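Local coordinates for E3 SUMO-protein ligase SIZ2 (PDB 6U75) that acts as a zinc-containing SP-RING E3 ligase of the PIAS family that promotes attachment of SUMO to target proteins and binds double-stranded DNA, at residues C29-F34 and H118-Y123. Sequence-based numbering, arbitrary orientation.
Sequences CTKMKF and HLDLHY
The carbonyl oxygen of L121 is gripped twice: by a nearly straight hydrogen bond from T30 N (2.9 Å, 168° at the hydrogen), its donor above the carbonyl plane, and by a weaker CA-H...O contact from C29. It belongs to an antiparallel ladder in the PINIT domain, joining strand 28-34, outermost in its four-stranded sheet, to strand 117-123. T30 and L121, then M32 and L119, form the hydrogen-bonded pairs. Their side chains share one face, whose burial suits M32, L119 and L121; T30 and M32 meet K19, T30 and L121 meet L21, and L119 packs on F82. The unbranched M32 lies alongside L119, its SD 4.2 Å from L119 CD2. The other face is mostly polar and partly open to solvent, which suits the charged K31 and D120. K31 CG lies 3.3 Å from D120 OD2; NZ stays 4.9 Å from OD2, so any attraction is probably long-range. C29 turns SG anti to its backbone N (chi1 171°), over one face of the H122 ring, 3.6 Å from its centroid. An alanine in place of H122 removes that ring and would probably leave the sulfur less tightly packed. At the ladder's end Y123 crosses T30 obliquely, the ring edge at CE2 meeting T30 OG1 at 3.6 Å.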
ATOM      1  N   CYS A  29      -4.438 -26.545 -12.535  1.00 37.74           N
ATOM      2  CA  CYS A  29      -3.102 -26.091 -12.176  1.00 47.67           C
ATOM      3  C   CYS A  29      -2.421 -25.544 -13.422  1.00 49.30           C
ATOM      4  O   CYS A  29      -2.466 -26.177 -14.481  1.00 47.70           O
ATOM      5  CB  CYS A  29      -2.270 -27.230 -11.579  1.00 34.16           C
ATOM      6  SG  CYS A  29      -0.524 -26.819 -11.354  1.00 56.86           S
ATOM      7  N   THR A  30      -1.793 -24.377 -13.292  1.00 39.05           N
ATOM      8  CA  THR A  30      -1.081 -23.737 -14.391  1.00 39.25           C
ATOM      9  C   THR A  30       0.401 -23.659 -14.055  1.00 39.09           C
ATOM     10  O   THR A  30       0.772 -23.259 -12.946  1.00 40.43           O
ATOM     11  CB  THR A  30      -1.638 -22.339 -14.669  1.00 43.09           C
ATOM     12  OG1 THR A  30      -2.991 -22.447 -15.127  1.00 56.30           O
ATOM     13  CG2 THR A  30      -0.804 -21.629 -15.725  1.00 52.24           C
ATOM     14  N   LYS A  31       1.242 -24.031 -15.012  1.00 40.87           N
ATOM     15  CA  LYS A  31       2.681 -24.109 -14.815  1.00 42.36           C
ATOM     16  C   LYS A  31       3.393 -23.058 -15.656  1.00 40.13           C
ATOM     17  O   LYS A  31       2.948 -22.712 -16.755  1.00 40.47           O
ATOM     18  CB  LYS A  31       3.201 -25.503 -15.178  1.00 41.68           C
ATOM     19  CG  LYS A  31       2.639 -26.613 -14.307  1.00 38.02           C
ATOM     20  CD  LYS A  31       2.984 -27.985 -14.861  1.00 54.70           C
ATOM     21  CE  LYS A  31       3.176 -29.001 -13.747  1.00 57.32           C
ATOM     22  NZ  LYS A  31       3.472 -30.361 -14.276  1.00 79.72           N
ATOM     23  N   MET A  32       4.508 -22.554 -15.129  1.00 43.66           N
ATOM     24  CA  MET A  32       5.330 -21.576 -15.833  1.00 40.58           C
ATOM     25  C   MET A  32       6.794 -21.938 -15.650  1.00 36.45           C
ATOM     26  O   MET A  32       7.265 -22.063 -14.516  1.00 40.92           O
ATOM     27  CB  MET A  32       5.077 -20.158 -15.313  1.00 44.78           C
ATOM     28  CG  MET A  32       3.646 -19.676 -15.456  1.00 50.68           C
ATOM     29  SD  MET A  32       3.403 -18.047 -14.718  1.00 79.71           S
ATOM     30  CE  MET A  32       4.664 -17.090 -15.564  1.00 34.64           C
ATOM     31  N   LYS A  33       7.509 -22.099 -16.757  1.00 42.00           N
ATOM     32  CA  LYS A  33       8.956 -22.256 -16.735  1.00 49.59           C
ATOM     33  C   LYS A  33       9.603 -20.948 -17.167  1.00 50.04           C
ATOM     34  O   LYS A  33       9.168 -20.324 -18.140  1.00 46.38           O
ATOM     35  CB  LYS A  33       9.413 -23.382 -17.666  1.00 52.09           C
ATOM     36  CG  LYS A  33       8.458 -24.561 -17.779  1.00 66.33           C
ATOM     37  CD  LYS A  33       9.127 -25.770 -18.436  1.00 61.95           C
ATOM     38  CE  LYS A  33       9.585 -25.489 -19.865  1.00 53.52           C
ATOM     39  NZ  LYS A  33       8.450 -25.262 -20.802  1.00 63.70           N
ATOM     40  N   PHE A  34      10.637 -20.529 -16.441  1.00 45.85           N
ATOM     41  CA  PHE A  34      11.436 -19.408 -16.917  1.00 40.58           C
ATOM     42  C   PHE A  34      12.782 -19.400 -16.210  1.00 38.97           C
ATOM     43  O   PHE A  34      12.945 -19.964 -15.125  1.00 37.20           O
ATOM     44  CB  PHE A  34      10.714 -18.067 -16.724  1.00 35.00           C
ATOM     45  CG  PHE A  34      10.474 -17.699 -15.291  1.00 42.46           C
ATOM     46  CD1 PHE A  34      11.431 -17.005 -14.570  1.00 39.01           C
ATOM     47  CD2 PHE A  34       9.281 -18.028 -14.669  1.00 46.17           C
ATOM     48  CE1 PHE A  34      11.209 -16.657 -13.251  1.00 33.25           C
ATOM     49  CE2 PHE A  34       9.052 -17.683 -13.352  1.00 44.39           C
ATOM     50  CZ  PHE A  34      10.017 -16.996 -12.641  1.00 46.06           C
ATOM     51  N   HIS A 118      10.583 -23.100 -11.919  1.00 57.12           N
ATOM     52  CA  HIS A 118       9.225 -23.581 -12.132  1.00 44.19           C
ATOM     53  C   HIS A 118       8.293 -22.906 -11.137  1.00 39.65           C
ATOM     54  O   HIS A 118       8.565 -22.901  -9.932  1.00 49.26           O
ATOM     55  CB  HIS A 118       9.148 -25.101 -11.973  1.00 37.41           C
ATOM     56  CG  HIS A 118      10.092 -25.854 -12.859  1.00 44.20           C
ATOM     57  ND1 HIS A 118       9.791 -26.178 -14.164  1.00 46.10           N
ATOM     58  CD2 HIS A 118      11.329 -26.349 -12.623  1.00 45.63           C
ATOM     59  CE1 HIS A 118      10.803 -26.840 -14.696  1.00 54.40           C
ATOM     60  NE2 HIS A 118      11.750 -26.956 -13.782  1.00 51.24           N
ATOM     61  N   LEU A 119       7.198 -22.343 -11.640  1.00 45.90           N
ATOM     62  CA  LEU A 119       6.177 -21.703 -10.819  1.00 39.56           C
ATOM     63  C   LEU A 119       4.843 -22.369 -11.130  1.00 38.50           C
ATOM     64  O   LEU A 119       4.333 -22.256 -12.249  1.00 42.31           O
ATOM     65  CB  LEU A 119       6.115 -20.199 -11.086  1.00 33.41           C
ATOM     66  CG  LEU A 119       5.016 -19.431 -10.346  1.00 29.38           C
ATOM     67  CD1 LEU A 119       5.249 -19.465  -8.844  1.00 32.80           C
ATOM     68  CD2 LEU A 119       4.934 -17.997 -10.840  1.00 39.84           C
ATOM     69  N   ASP A 120       4.289 -23.069 -10.146  1.00 43.11           N
ATOM     70  CA  ASP A 120       2.991 -23.710 -10.276  1.00 37.97           C
ATOM     71  C   ASP A 120       1.947 -22.896  -9.526  1.00 35.91           C
ATOM     72  O   ASP A 120       2.222 -22.342  -8.458  1.00 48.52           O
ATOM     73  CB  ASP A 120       3.027 -25.141  -9.733  1.00 43.04           C
ATOM     74  CG  ASP A 120       4.222 -25.927 -10.239  1.00 51.69           C
ATOM     75  OD1 ASP A 120       5.258 -25.954  -9.542  1.00 65.63           O
ATOM     76  OD2 ASP A 120       4.131 -26.511 -11.338  1.00 53.38           O
ATOM     77  N   LEU A 121       0.749 -22.824 -10.098  1.00 37.56           N
ATOM     78  CA  LEU A 121      -0.368 -22.090  -9.514  1.00 35.19           C
ATOM     79  C   LEU A 121      -1.579 -23.011  -9.537  1.00 40.64           C
ATOM     80  O   LEU A 121      -2.128 -23.292 -10.607  1.00 42.34           O
ATOM     81  CB  LEU A 121      -0.634 -20.797 -10.283  1.00 47.46           C
ATOM     82  CG  LEU A 121      -1.868 -19.982  -9.897  1.00 46.30           C
ATOM     83  CD1 LEU A 121      -2.091 -19.972  -8.395  1.00 67.51           C
ATOM     84  CD2 LEU A 121      -1.712 -18.564 -10.413  1.00 41.92           C
ATOM     85  N   HIS A 122      -1.971 -23.494  -8.362  1.00 47.25           N
ATOM     86  CA  HIS A 122      -3.083 -24.421  -8.216  1.00 36.08           C
ATOM     87  C   HIS A 122      -4.338 -23.666  -7.804  1.00 32.74           C
ATOM     88  O   HIS A 122      -4.287 -22.768  -6.956  1.00 45.41           O
ATOM     89  CB  HIS A 122      -2.763 -25.497  -7.177  1.00 29.68           C
ATOM     90  CG  HIS A 122      -1.598 -26.362  -7.544  1.00 35.45           C
ATOM     91  ND1 HIS A 122      -0.293 -25.988  -7.313  1.00 36.47           N
ATOM     92  CD2 HIS A 122      -1.544 -27.579  -8.133  1.00 33.98           C
ATOM     93  CE1 HIS A 122       0.517 -26.941  -7.740  1.00 38.35           C
ATOM     94  NE2 HIS A 122      -0.217 -27.917  -8.243  1.00 44.52           N
ATOM     95  N   TYR A 123      -5.465 -24.046  -8.404  1.00 35.62           N
ATOM     96  CA  TYR A 123      -6.726 -23.355  -8.190  1.00 31.79           C
ATOM     97  C   TYR A 123      -7.868 -24.353  -8.305  1.00 32.16           C
ATOM     98  O   TYR A 123      -7.736 -25.416  -8.920  1.00 28.92           O
ATOM     99  CB  TYR A 123      -6.912 -22.225  -9.205  1.00 36.41           C
ATOM    100  CG  TYR A 123      -6.759 -22.698 -10.631  1.00 35.67           C
ATOM    101  CD1 TYR A 123      -7.839 -23.217 -11.331  1.00 33.46           C
ATOM    102  CD2 TYR A 123      -5.528 -22.643 -11.272  1.00 41.36           C
ATOM    103  CE1 TYR A 123      -7.703 -23.658 -12.632  1.00 41.65           C
ATOM    104  CE2 TYR A 123      -5.381 -23.082 -12.574  1.00 51.12           C
ATOM    105  CZ  TYR A 123      -6.472 -23.589 -13.249  1.00 45.79           C
ATOM    106  OH  TYR A 123      -6.333 -24.029 -14.545  1.00 41.90           O
TER